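PDB 1BHE: polygalacturonase from Pectobacterium carotovorum subsp. carotovorum, which hydrolyses the alpha-1,4-galacturonosyl links of polygalacturonic acid and takes part in the maceration and soft-rotting of plant tissue. Local coordinates for residues T150-L164 with S172-T186. Numbering follows the deposited sequence.
Sequences TPRLIQINKSKNFTL and SPNFHVVFSDGDGFT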
ATOM      1  N   THR A 150      -8.136  12.910   3.706  1.00  9.79           N
ATOM      2  CA  THR A 150      -8.699  11.754   4.392  1.00  9.30           C
ATOM      3  C   THR A 150      -7.554  10.978   5.063  1.00  9.07           C
ATOM      4  O   THR A 150      -6.447  10.933   4.532  1.00  8.74           O
ATOM      5  CB  THR A 150      -9.428  10.777   3.456  1.00  9.16           C
ATOM      6  OG1 THR A 150      -8.489  10.286   2.482  1.00  8.05           O
ATOM      7  CG2 THR A 150     -10.619  11.366   2.706  1.00  9.16           C
ATOM      8  N   PRO A 151      -7.808  10.342   6.197  1.00  8.77           N
ATOM      9  CA  PRO A 151      -6.798   9.598   6.921  1.00  7.89           C
ATOM     10  C   PRO A 151      -6.345   8.280   6.319  1.00  6.98           C
ATOM     11  O   PRO A 151      -7.138   7.432   5.897  1.00  6.69           O
ATOM     12  CB  PRO A 151      -7.434   9.327   8.283  1.00  8.62           C
ATOM     13  CG  PRO A 151      -8.842   9.759   8.234  1.00  8.81           C
ATOM     14  CD  PRO A 151      -9.118  10.359   6.891  1.00  8.34           C
ATOM     15  N   ARG A 152      -5.030   8.060   6.293  1.00  6.41           N
ATOM     16  CA  ARG A 152      -4.449   6.758   5.990  1.00  5.62           C
ATOM     17  C   ARG A 152      -4.604   5.842   7.203  1.00  6.04           C
ATOM     18  O   ARG A 152      -4.689   6.361   8.324  1.00  6.11           O
ATOM     19  CB  ARG A 152      -2.957   6.887   5.660  1.00  5.82           C
ATOM     20  CG  ARG A 152      -2.735   7.560   4.305  1.00  6.89           C
ATOM     21  CD  ARG A 152      -1.252   7.840   4.081  1.00  7.79           C
ATOM     22  NE  ARG A 152      -1.011   8.333   2.720  1.00  8.94           N
ATOM     23  CZ  ARG A 152       0.135   8.870   2.315  1.00  9.33           C
ATOM     24  NH1 ARG A 152       1.160   8.996   3.146  1.00  9.26           N
ATOM     25  NH2 ARG A 152       0.242   9.291   1.058  1.00  9.42           N
ATOM     26  N   LEU A 153      -4.656   4.529   7.006  1.00  5.68           N
ATOM     27  CA  LEU A 153      -4.809   3.623   8.140  1.00  5.67           C
ATOM     28  C   LEU A 153      -3.517   3.497   8.945  1.00  4.40           C
ATOM     29  O   LEU A 153      -3.491   3.680  10.160  1.00  4.14           O
ATOM     30  CB  LEU A 153      -5.216   2.225   7.709  1.00  6.44           C
ATOM     31  CG  LEU A 153      -6.663   1.798   7.600  1.00  8.38           C
ATOM     32  CD1 LEU A 153      -6.719   0.266   7.575  1.00  8.85           C
ATOM     33  CD2 LEU A 153      -7.574   2.332   8.695  1.00  7.18           C
ATOM     34  N   ILE A 154      -2.432   3.130   8.262  1.00  4.09           N
ATOM     35  CA  ILE A 154      -1.151   2.917   8.945  1.00  4.09           C
ATOM     36  C   ILE A 154      -0.084   3.734   8.223  1.00  3.10           C
ATOM     37  O   ILE A 154       0.104   3.524   7.028  1.00  4.23           O
ATOM     38  CB  ILE A 154      -0.768   1.429   8.962  1.00  4.23           C
ATOM     39  CG1 ILE A 154      -1.684   0.613   9.893  1.00  5.12           C
ATOM     40  CG2 ILE A 154       0.681   1.202   9.379  1.00  4.10           C
ATOM     41  CD1 ILE A 154      -1.624  -0.878   9.595  1.00  4.69           C
ATOM     42  N   GLN A 155       0.573   4.629   8.935  1.00  4.44           N
ATOM     43  CA  GLN A 155       1.627   5.469   8.362  1.00  4.77           C
ATOM     44  C   GLN A 155       2.917   5.245   9.142  1.00  4.32           C
ATOM     45  O   GLN A 155       2.968   5.459  10.352  1.00  4.35           O
ATOM     46  CB  GLN A 155       1.198   6.937   8.441  1.00  5.38           C
ATOM     47  CG  GLN A 155       2.268   7.923   8.004  1.00  7.94           C
ATOM     48  CD  GLN A 155       2.432   8.012   6.501  1.00  8.65           C
ATOM     49  OE1 GLN A 155       1.477   7.990   5.729  1.00  8.92           O
ATOM     50  NE2 GLN A 155       3.690   8.119   6.068  1.00  9.17           N
ATOM     51  N   ILE A 156       3.950   4.753   8.478  1.00  4.29           N
ATOM     52  CA  ILE A 156       5.222   4.439   9.118  1.00  4.47           C
ATOM     53  C   ILE A 156       6.344   5.283   8.516  1.00  5.13           C
ATOM     54  O   ILE A 156       6.574   5.221   7.311  1.00  4.55           O
ATOM     55  CB  ILE A 156       5.559   2.948   8.972  1.00  4.43           C
ATOM     56  CG1 ILE A 156       4.406   2.051   9.449  1.00  5.00           C
ATOM     57  CG2 ILE A 156       6.834   2.617   9.740  1.00  3.20           C
ATOM     58  CD1 ILE A 156       4.345   0.719   8.723  1.00  5.38           C
ATOM     59  N   ASN A 157       7.010   6.092   9.337  1.00  5.67           N
ATOM     60  CA  ASN A 157       8.040   7.004   8.852  1.00  6.68           C
ATOM     61  C   ASN A 157       9.393   6.793   9.514  1.00  5.72           C
ATOM     62  O   ASN A 157       9.459   6.545  10.717  1.00  5.11           O
ATOM     63  CB  ASN A 157       7.637   8.460   9.163  1.00  9.33           C
ATOM     64  CG  ASN A 157       6.310   8.897   8.600  1.00 11.36           C
ATOM     65  OD1 ASN A 157       5.859   8.407   7.574  1.00 14.14           O
ATOM     66  ND2 ASN A 157       5.633   9.829   9.249  1.00 13.85           N
ATOM     67  N   LYS A 158      10.477   6.912   8.758  1.00  5.50           N
ATOM     68  CA  LYS A 158      11.837   6.771   9.250  1.00  6.22           C
ATOM     69  C   LYS A 158      12.051   5.649  10.247  1.00  5.88           C
ATOM     70  O   LYS A 158      12.755   5.814  11.249  1.00  4.80           O
ATOM     71  CB  LYS A 158      12.237   8.125   9.887  1.00  7.91           C
ATOM     72  CG  LYS A 158      12.211   9.211   8.798  1.00 10.04           C
ATOM     73  CD  LYS A 158      12.654  10.545   9.379  1.00 12.23           C
ATOM     74  CE  LYS A 158      14.168  10.651   9.346  1.00 12.62           C
ATOM     75  NZ  LYS A 158      14.720  10.408   7.990  1.00 13.69           N
ATOM     76  N   SER A 159      11.506   4.470   9.958  1.00  5.23           N
ATOM     77  CA  SER A 159      11.566   3.363  10.909  1.00  4.92           C
ATOM     78  C   SER A 159      12.407   2.214  10.381  1.00  5.34           C
ATOM     79  O   SER A 159      12.709   2.104   9.190  1.00  5.34           O
ATOM     80  CB  SER A 159      10.133   2.921  11.229  1.00  4.82           C
ATOM     81  OG  SER A 159       9.459   3.920  11.985  1.00  4.33           O
ATOM     82  N   LYS A 160      12.799   1.355  11.299  1.00  5.09           N
ATOM     83  CA  LYS A 160      13.620   0.192  11.067  1.00  6.39           C
ATOM     84  C   LYS A 160      12.934  -1.094  11.512  1.00  5.99           C
ATOM     85  O   LYS A 160      12.455  -1.169  12.641  1.00  5.52           O
ATOM     86  CB  LYS A 160      14.908   0.329  11.902  1.00  8.87           C
ATOM     87  CG  LYS A 160      16.044  -0.580  11.452  1.00 12.40           C
ATOM     88  CD  LYS A 160      17.205   0.244  10.900  1.00 15.68           C
ATOM     89  CE  LYS A 160      17.908   1.036  11.993  1.00 17.50           C
ATOM     90  NZ  LYS A 160      19.219   1.586  11.535  1.00 19.17           N
ATOM     91  N   ASN A 161      12.957  -2.095  10.642  1.00  6.10           N
ATOM     92  CA  ASN A 161      12.406  -3.409  10.953  1.00  6.20           C
ATOM     93  C   ASN A 161      11.041  -3.395  11.623  1.00  5.86           C
ATOM     94  O   ASN A 161      10.816  -3.835  12.753  1.00  6.06           O
ATOM     95  CB  ASN A 161      13.460  -4.203  11.740  1.00  6.92           C
ATOM     96  CG  ASN A 161      14.688  -4.505  10.899  1.00  8.50           C
ATOM     97  OD1 ASN A 161      14.663  -4.540   9.660  1.00  8.85           O
ATOM     98  ND2 ASN A 161      15.821  -4.740  11.560  1.00  8.53           N
ATOM     99  N   PHE A 162      10.052  -2.896  10.878  1.00  5.05           N
ATOM    100  CA  PHE A 162       8.660  -2.824  11.296  1.00  4.68           C
ATOM    101  C   PHE A 162       7.964  -4.101  10.818  1.00  4.55           C
ATOM    102  O   PHE A 162       8.271  -4.569   9.716  1.00  4.55           O
ATOM    103  CB  PHE A 162       7.958  -1.603  10.681  1.00  3.74           C
ATOM    104  CG  PHE A 162       6.580  -1.358  11.241  1.00  4.23           C
ATOM    105  CD1 PHE A 162       5.469  -1.999  10.724  1.00  3.88           C
ATOM    106  CD2 PHE A 162       6.407  -0.499  12.308  1.00  4.26           C
ATOM    107  CE1 PHE A 162       4.209  -1.783  11.264  1.00  3.90           C
ATOM    108  CE2 PHE A 162       5.157  -0.285  12.860  1.00  4.44           C
ATOM    109  CZ  PHE A 162       4.052  -0.925  12.339  1.00  3.67           C
ATOM    110  N   THR A 163       7.048  -4.649  11.601  1.00  3.83           N
ATOM    111  CA  THR A 163       6.357  -5.882  11.240  1.00  4.67           C
ATOM    112  C   THR A 163       4.841  -5.689  11.195  1.00  5.19           C
ATOM    113  O   THR A 163       4.276  -5.088  12.101  1.00  4.24           O
ATOM    114  CB  THR A 163       6.653  -6.997  12.277  1.00  5.05           C
ATOM    115  OG1 THR A 163       8.051  -7.300  12.251  1.00  4.84           O
ATOM    116  CG2 THR A 163       5.856  -8.262  11.962  1.00  6.22           C
ATOM    117  N   LEU A 164       4.199  -6.212  10.168  1.00  4.86           N
ATOM    118  CA  LEU A 164       2.752  -6.214  10.005  1.00  5.28           C
ATOM    119  C   LEU A 164       2.368  -7.692   9.803  1.00  5.87           C
ATOM    120  O   LEU A 164       2.718  -8.231   8.750  1.00  5.42           O
ATOM    121  CB  LEU A 164       2.339  -5.451   8.759  1.00  6.13           C
ATOM    122  CG  LEU A 164       1.145  -4.522   8.707  1.00  7.81           C
ATOM    123  CD1 LEU A 164       0.523  -4.492   7.311  1.00  7.02           C
ATOM    124  CD2 LEU A 164       0.089  -4.768   9.768  1.00  7.33           C
ATOM    125  N   SER A 172     -10.280   1.286   4.304  1.00  7.22           N
ATOM    126  CA  SER A 172      -9.398   2.421   4.584  1.00  6.62           C
ATOM    127  C   SER A 172      -9.865   3.669   3.859  1.00  6.44           C
ATOM    128  O   SER A 172     -10.164   3.655   2.662  1.00  7.55           O
ATOM    129  CB  SER A 172      -7.963   2.061   4.167  1.00  5.62           C
ATOM    130  OG  SER A 172      -7.091   3.128   4.469  1.00  5.20           O
ATOM    131  N   PRO A 173      -9.918   4.794   4.565  1.00  6.41           N
ATOM    132  CA  PRO A 173     -10.306   6.071   3.987  1.00  7.51           C
ATOM    133  C   PRO A 173      -9.325   6.518   2.907  1.00  8.39           C
ATOM    134  O   PRO A 173      -9.726   7.099   1.902  1.00  9.87           O
ATOM    135  CB  PRO A 173     -10.333   7.043   5.158  1.00  6.96           C
ATOM    136  CG  PRO A 173     -10.393   6.175   6.375  1.00  5.90           C
ATOM    137  CD  PRO A 173      -9.589   4.947   5.999  1.00  6.38           C
ATOM    138  N   ASN A 174      -8.045   6.245   3.100  1.00  7.85           N
ATOM    139  CA  ASN A 174      -6.985   6.600   2.154  1.00  7.19           C
ATOM    140  C   ASN A 174      -6.091   5.372   1.976  1.00  6.83           C
ATOM    141  O   ASN A 174      -6.629   4.257   2.034  1.00  6.50           O
ATOM    142  CB  ASN A 174      -6.247   7.811   2.689  1.00  8.35           C
ATOM    143  CG  ASN A 174      -5.355   8.600   1.772  1.00  9.39           C
ATOM    144  OD1 ASN A 174      -4.371   8.096   1.233  1.00  9.17           O
ATOM    145  ND2 ASN A 174      -5.660   9.890   1.602  1.00  9.54           N
ATOM    146  N   PHE A 175      -4.801   5.531   1.714  1.00  5.45           N
ATOM    147  CA  PHE A 175      -3.936   4.353   1.572  1.00  5.68           C
ATOM    148  C   PHE A 175      -3.989   3.519   2.851  1.00  5.69           C
ATOM    149  O   PHE A 175      -4.116   4.087   3.932  1.00  5.91           O
ATOM    150  CB  PHE A 175      -2.506   4.787   1.255  1.00  6.08           C
ATOM    151  CG  PHE A 175      -2.313   5.535  -0.037  1.00  7.13           C
ATOM    152  CD1 PHE A 175      -3.348   5.788  -0.920  1.00  6.88           C
ATOM    153  CD2 PHE A 175      -1.038   5.983  -0.369  1.00  7.03           C
ATOM    154  CE1 PHE A 175      -3.132   6.481  -2.096  1.00  7.79           C
ATOM    155  CE2 PHE A 175      -0.815   6.667  -1.549  1.00  8.16           C
ATOM    156  CZ  PHE A 175      -1.861   6.921  -2.416  1.00  7.73           C
ATOM    157  N   HIS A 176      -3.887   2.197   2.731  1.00  5.65           N
ATOM    158  CA  HIS A 176      -3.940   1.328   3.899  1.00  5.61           C
ATOM    159  C   HIS A 176      -2.638   1.350   4.693  1.00  4.84           C
ATOM    160  O   HIS A 176      -2.644   1.548   5.909  1.00  4.41           O
ATOM    161  CB  HIS A 176      -4.249  -0.124   3.504  1.00  5.62           C
ATOM    162  CG  HIS A 176      -5.627  -0.345   2.959  1.00  5.57           C
ATOM    163  ND1 HIS A 176      -6.019   0.094   1.717  1.00  5.90           N
ATOM    164  CD2 HIS A 176      -6.697  -0.980   3.498  1.00  6.19           C
ATOM    165  CE1 HIS A 176      -7.283  -0.254   1.507  1.00  6.84           C
ATOM    166  NE2 HIS A 176      -7.724  -0.905   2.568  1.00  6.49           N
ATOM    167  N   VAL A 177      -1.529   1.039   4.019  1.00  4.25           N
ATOM    168  CA  VAL A 177      -0.221   0.963   4.662  1.00  4.93           C
ATOM    169  C   VAL A 177       0.830   1.710   3.842  1.00  5.13           C
ATOM    170  O   VAL A 177       0.996   1.485   2.640  1.00  4.52           O
ATOM    171  CB  VAL A 177       0.293  -0.481   4.839  1.00  5.48           C
ATOM    172  CG1 VAL A 177       1.609  -0.496   5.622  1.00  5.79           C
ATOM    173  CG2 VAL A 177      -0.693  -1.409   5.529  1.00  6.14           C
ATOM    174  N   VAL A 178       1.562   2.604   4.501  1.00  4.99           N
ATOM    175  CA  VAL A 178       2.628   3.378   3.882  1.00  5.46           C
ATOM    176  C   VAL A 178       3.894   3.215   4.729  1.00  5.23           C
ATOM    177  O   VAL A 178       3.844   3.384   5.944  1.00  5.51           O
ATOM    178  CB  VAL A 178       2.298   4.880   3.765  1.00  6.13           C
ATOM    179  CG1 VAL A 178       3.518   5.677   3.302  1.00  6.10           C
ATOM    180  CG2 VAL A 178       1.129   5.134   2.817  1.00  5.11           C
ATOM    181  N   PHE A 179       4.994   2.860   4.083  1.00  5.13           N
ATOM    182  CA  PHE A 179       6.282   2.695   4.748  1.00  4.99           C
ATOM    183  C   PHE A 179       7.252   3.686   4.092  1.00  5.05           C
ATOM    184  O   PHE A 179       7.763   3.398   3.000  1.00  5.29           O
ATOM    185  CB  PHE A 179       6.802   1.265   4.614  1.00  4.24           C
ATOM    186  CG  PHE A 179       8.049   0.986   5.408  1.00  4.38           C
ATOM    187  CD1 PHE A 179       8.009   0.915   6.792  1.00  4.57           C
ATOM    188  CD2 PHE A 179       9.263   0.793   4.768  1.00  4.33           C
ATOM    189  CE1 PHE A 179       9.160   0.663   7.526  1.00  3.88           C
ATOM    190  CE2 PHE A 179      10.410   0.538   5.495  1.00  3.87           C
ATOM    191  CZ  PHE A 179      10.362   0.474   6.874  1.00  3.38           C
ATOM    192  N   SER A 180       7.450   4.840   4.717  1.00  4.96           N
ATOM    193  CA  SER A 180       8.232   5.912   4.128  1.00  6.69           C
ATOM    194  C   SER A 180       9.587   6.187   4.761  1.00  6.16           C
ATOM    195  O   SER A 180       9.721   6.279   5.975  1.00  7.02           O
ATOM    196  CB  SER A 180       7.474   7.257   4.252  1.00  7.42           C
ATOM    197  OG  SER A 180       6.246   7.191   3.558  1.00 11.18           O
ATOM    198  N   ASP A 181      10.582   6.426   3.915  1.00  6.63           N
ATOM    199  CA  ASP A 181      11.935   6.763   4.313  1.00  6.40           C
ATOM    200  C   ASP A 181      12.482   5.867   5.414  1.00  6.25           C
ATOM    201  O   ASP A 181      13.118   6.325   6.375  1.00  5.18           O
ATOM    202  CB  ASP A 181      11.990   8.241   4.746  1.00  7.85           C
ATOM    203  CG  ASP A 181      11.286   9.154   3.762  1.00  8.73           C
ATOM    204  OD1 ASP A 181      11.696   9.268   2.593  1.00  9.36           O
ATOM    205  OD2 ASP A 181      10.281   9.766   4.168  1.00  9.31           O
ATOM    206  N   GLY A 182      12.311   4.558   5.233  1.00  5.80           N
ATOM    207  CA  GLY A 182      12.751   3.599   6.237  1.00  6.10           C
ATOM    208  C   GLY A 182      13.550   2.449   5.645  1.00  6.10           C
ATOM    209  O   GLY A 182      13.870   2.394   4.456  1.00  5.05           O
ATOM    210  N   ASP A 183      13.834   1.491   6.528  1.00  6.13           N
ATOM    211  CA  ASP A 183      14.618   0.318   6.152  1.00  6.96           C
ATOM    212  C   ASP A 183      14.158  -0.912   6.926  1.00  5.72           C
ATOM    213  O   ASP A 183      14.385  -0.995   8.131  1.00  5.46           O
ATOM    214  CB  ASP A 183      16.081   0.632   6.456  1.00  7.93           C
ATOM    215  CG  ASP A 183      17.086  -0.437   6.111  1.00  9.80           C
ATOM    216  OD1 ASP A 183      16.741  -1.624   5.932  1.00  9.55           O
ATOM    217  OD2 ASP A 183      18.287  -0.077   6.030  1.00 10.88           O
ATOM    218  N   GLY A 184      13.542  -1.859   6.226  1.00  5.34           N
ATOM    219  CA  GLY A 184      13.121  -3.090   6.910  1.00  4.15           C
ATOM    220  C   GLY A 184      11.633  -3.040   7.229  1.00  4.08           C
ATOM    221  O   GLY A 184      11.213  -2.425   8.204  1.00  4.23           O
ATOM    222  N   PHE A 185      10.833  -3.660   6.371  1.00  4.43           N
ATOM    223  CA  PHE A 185       9.390  -3.733   6.568  1.00  4.30           C
ATOM    224  C   PHE A 185       8.940  -5.106   6.072  1.00  4.54           C
ATOM    225  O   PHE A 185       9.247  -5.467   4.939  1.00  4.63           O
ATOM    226  CB  PHE A 185       8.632  -2.638   5.820  1.00  5.28           C
ATOM    227  CG  PHE A 185       7.139  -2.805   5.800  1.00  6.71           C
ATOM    228  CD1 PHE A 185       6.374  -2.477   6.910  1.00  7.66           C
ATOM    229  CD2 PHE A 185       6.496  -3.296   4.680  1.00  6.81           C
ATOM    230  CE1 PHE A 185       4.999  -2.625   6.896  1.00  8.12           C
ATOM    231  CE2 PHE A 185       5.121  -3.448   4.663  1.00  8.05           C
ATOM    232  CZ  PHE A 185       4.361  -3.110   5.766  1.00  7.19           C
ATOM    233  N   THR A 186       8.244  -5.828   6.931  1.00  4.86           N
ATOM    234  CA  THR A 186       7.736  -7.149   6.569  1.00  5.08           C
ATOM    235  C   THR A 186       6.224  -7.193   6.807  1.00  5.48           C
ATOM    236  O   THR A 186       5.784  -6.990   7.939  1.00  4.49           O
ATOM    237  CB  THR A 186       8.405  -8.255   7.401  1.00  5.75           C
ATOM    238  OG1 THR A 186       9.802  -8.330   7.068  1.00  6.21           O
ATOM    239  CG2 THR A 186       7.788  -9.629   7.141  1.00  5.86           C
TER
HETATM  240  O   HOH W   1      -9.292   9.175   0.074  1.00 17.42           O
HETATM  241  O   HOH W   2      -2.543   9.688   0.067  1.00 13.99           O
HETATM  242  O   HOH W   3       4.325   9.343   3.341  1.00 17.67           O
HETATM  243  O   HOH W   4      15.272   7.825   7.070  1.00 24.03           O
HETATM  244  O   HOH W   5       9.541   3.957   7.713  1.00  3.33           O
HETATM  245  O   HOH W   6      16.780  -3.350   8.204  1.00 11.71           O
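Arg-152, its chain extended from CG to NE, runs alongside Phe-175; the guanidinium and ring planes are 14° apart, with Arg-152 NH2 3.8 Å from CD2 of Phe-175. CG2 of Val-178 sits over one face of that guanidinium. At its edge NH1 gives a nearly straight bond, in the plane of the guanidinium, to OE1 of Gln-155 (2.8 Å), and NE2 of Gln-155 passes the chain on to OD1 of Asn-157 (2.7 Å). Both ends of the Gln-155 amide are thus held, which fixes its rotation; a water joins Arg-152 NH1, Gln-155 NE2 and Ser-180 OG. OD1 of Asn-174 also lies at the guanidinium edge, bridged to Arg-152 NH2 by a water, and takes the N-H of Phe-175 on a lone pair, while Asn-174 ND2 reaches Thr-150 OG1 at 3.0 Å.

These residues sit on successive rungs of the right-handed parallel beta-helix of family 28. Strand 154-157 pairs in parallel with 177-180, the chain turns a corner, and 162-164 then pairs with 183-186. Phe-175 lies near the active site, its side chain about 6 Å from that of Asp-223, the predicted proton donor.

On the other face, inside the coil, Ile-156 wedges between aromatic rings. Its CG2 meets CD1 of Phe-179 at 3.6 Å, while CD1 of Ile-156 lies over one face of the Phe-162 ring, toward its rim, and 3.9 Å from CE1 of Phe-185. Phe-162 brings CD1 to the edge of the Phe-185 ring. At the corner Gly-184 CA packs 3.5 Å from Asn-161 OD1, an oxygen that accepts a hydrogen bond from Arg-4.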